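Local coordinates for protein endoglucanase (Uncultured bacterium, PDB 3X17) that hydrolyses internal beta-1,4-glucosidic bonds of cellulose as a glycoside hydrolase family 9 endoglucanase with an N-terminal Ig-like domain, at residues I270-A276 / A307-L311. Residues are numbered along the deposited sequence; the frame is centred on the assembly and turned at random.
Sequences ITTQDTA and AWRFL
T275, whose methyl packs against A307 and L311, has its hydroxyl held by two backbone groups: OG1 donates to T271 O at 2.7 Å and also bonds to V243 N. The T275 backbone N reaches the same T271 oxygen from the opposite face of its carbonyl plane, so one acceptor takes two bonds in the first turn of helix 272-288. The two bonds of OG1 hold the side chain in one rotation. With chi1 at -61° for OG1, CG2 stands anti to the backbone N and the methyl faces the second helix, 3.8 Å from A307 CB and 3.9 Å from L311 CG.

No hydrogen bond links the two segments; the contact is apolar. L311 buries the most surface in it, its two methyls dividing over the first helical turn: CD2 lies against T272, 3.8 Å from T272 CB, while CD1 rests 3.7 Å from A276 CB. The F310 ring covers the strand-to-helix junction. Its CG stands anti to the backbone N (chi1 -175°), which sends the ring past T275 CG2 toward I270, whose CD1 approaches F310 CZ obliquely to 4.0 Å; T272 CG2 comes to the ring edge, near its plane. The T272 hydroxyl serves other partners, D336 OD2 and I317 N.

The short helical segments run roughly antiparallel, at 145° with axes 9.6 Å apart, as expected of consecutive helices joined by a short link in an (alpha/alpha)6 barrel. A276, its side chain about 8 Å from a calcium ion, also touches D339, a ligand in a calcium site. I270, on strand 265-271, packs on Y244 of strand 243-249, while helix 337-351 borders both segments, meeting T272 through R340 and W308 through L347.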
# COMPACT_ATOMS: atom_id res chain seq x y z
N ILE A 270 11.78 21.38 7.62
CA ILE A 270 11.80 20.92 6.24
C ILE A 270 12.87 19.84 6.00
O ILE A 270 13.88 19.77 6.70
CB ILE A 270 12.00 22.05 5.24
CG1 ILE A 270 13.36 22.73 5.45
CG2 ILE A 270 10.86 23.07 5.33
CD1 ILE A 270 14.40 22.46 4.35
N THR A 271 12.71 19.17 4.86
CA THR A 271 13.61 18.14 4.41
C THR A 271 13.59 18.23 2.88
O THR A 271 12.56 18.58 2.30
CB THR A 271 13.03 16.81 4.88
OG1 THR A 271 13.75 16.32 6.02
CG2 THR A 271 12.94 15.84 3.79
N THR A 272 14.74 17.99 2.24
CA THR A 272 14.79 17.96 0.78
C THR A 272 14.12 16.73 0.17
O THR A 272 13.50 16.87 -0.87
CB THR A 272 16.24 18.08 0.25
OG1 THR A 272 17.08 17.15 0.94
CG2 THR A 272 16.76 19.49 0.48
N GLN A 273 14.22 15.55 0.79
CA GLN A 273 13.44 14.39 0.31
C GLN A 273 11.93 14.64 0.28
O GLN A 273 11.25 14.26 -0.66
CB GLN A 273 13.79 13.08 1.05
CG GLN A 273 13.53 13.07 2.55
CD GLN A 273 12.19 12.43 2.93
OE1 GLN A 273 11.37 12.10 2.06
NE2 GLN A 273 11.95 12.29 4.24
N ASP A 274 11.41 15.27 1.33
CA ASP A 274 10.00 15.62 1.37
C ASP A 274 9.69 16.63 0.29
O ASP A 274 8.63 16.57 -0.34
CB ASP A 274 9.58 16.15 2.75
CG ASP A 274 9.52 15.06 3.82
OD1 ASP A 274 8.83 14.04 3.60
OD2 ASP A 274 10.13 15.25 4.91
N THR A 275 10.58 17.60 0.11
CA THR A 275 10.35 18.64 -0.88
C THR A 275 10.26 18.01 -2.30
O THR A 275 9.33 18.29 -3.08
CB THR A 275 11.48 19.71 -0.79
OG1 THR A 275 11.48 20.30 0.52
CG2 THR A 275 11.30 20.78 -1.83
N ALA A 276 11.14 17.06 -2.56
CA ALA A 276 11.20 16.38 -3.87
C ALA A 276 10.02 15.39 -4.05
O ALA A 276 9.37 15.39 -5.09
CB ALA A 276 12.55 15.65 -4.02
N ALA A 307 9.01 24.14 -5.51
CA ALA A 307 9.78 23.11 -4.83
C ALA A 307 11.06 22.72 -5.58
O ALA A 307 12.11 22.53 -4.97
CB ALA A 307 8.92 21.89 -4.60
N TRP A 308 10.98 22.52 -6.89
CA TRP A 308 12.18 22.24 -7.64
C TRP A 308 13.16 23.42 -7.62
O TRP A 308 14.37 23.21 -7.65
CB TRP A 308 11.88 21.84 -9.08
CG TRP A 308 13.14 21.41 -9.79
CD1 TRP A 308 13.94 22.17 -10.58
CD2 TRP A 308 13.78 20.14 -9.67
NE1 TRP A 308 15.02 21.44 -11.00
CE2 TRP A 308 14.95 20.19 -10.44
CE3 TRP A 308 13.44 18.93 -9.03
CZ2 TRP A 308 15.80 19.09 -10.60
CZ3 TRP A 308 14.29 17.83 -9.17
CH2 TRP A 308 15.48 17.93 -9.93
N ARG A 309 12.66 24.66 -7.61
CA ARG A 309 13.56 25.82 -7.52
C ARG A 309 14.35 25.77 -6.21
O ARG A 309 15.58 25.91 -6.19
CB ARG A 309 12.76 27.12 -7.58
CG ARG A 309 12.69 27.74 -8.96
CD ARG A 309 11.58 28.78 -9.03
NE ARG A 309 10.67 28.40 -10.11
CZ ARG A 309 9.35 28.43 -10.04
NH1 ARG A 309 8.73 28.97 -9.00
NH2 ARG A 309 8.64 28.02 -11.08
N PHE A 310 13.65 25.47 -5.13
CA PHE A 310 14.32 25.22 -3.86
C PHE A 310 15.38 24.12 -3.96
O PHE A 310 16.50 24.31 -3.49
CB PHE A 310 13.34 24.91 -2.74
CG PHE A 310 14.00 24.77 -1.41
CD1 PHE A 310 14.25 25.90 -0.62
CD2 PHE A 310 14.44 23.53 -0.96
CE1 PHE A 310 14.93 25.78 0.59
CE2 PHE A 310 15.07 23.40 0.27
CZ PHE A 310 15.34 24.53 1.03
N LEU A 311 15.01 22.95 -4.48
CA LEU A 311 15.98 21.85 -4.60
C LEU A 311 17.21 22.17 -5.45
O LEU A 311 18.30 21.69 -5.17
CB LEU A 311 15.32 20.57 -5.15
CG LEU A 311 14.26 19.94 -4.26
CD1 LEU A 311 13.35 19.09 -5.12
CD2 LEU A 311 14.95 19.12 -3.15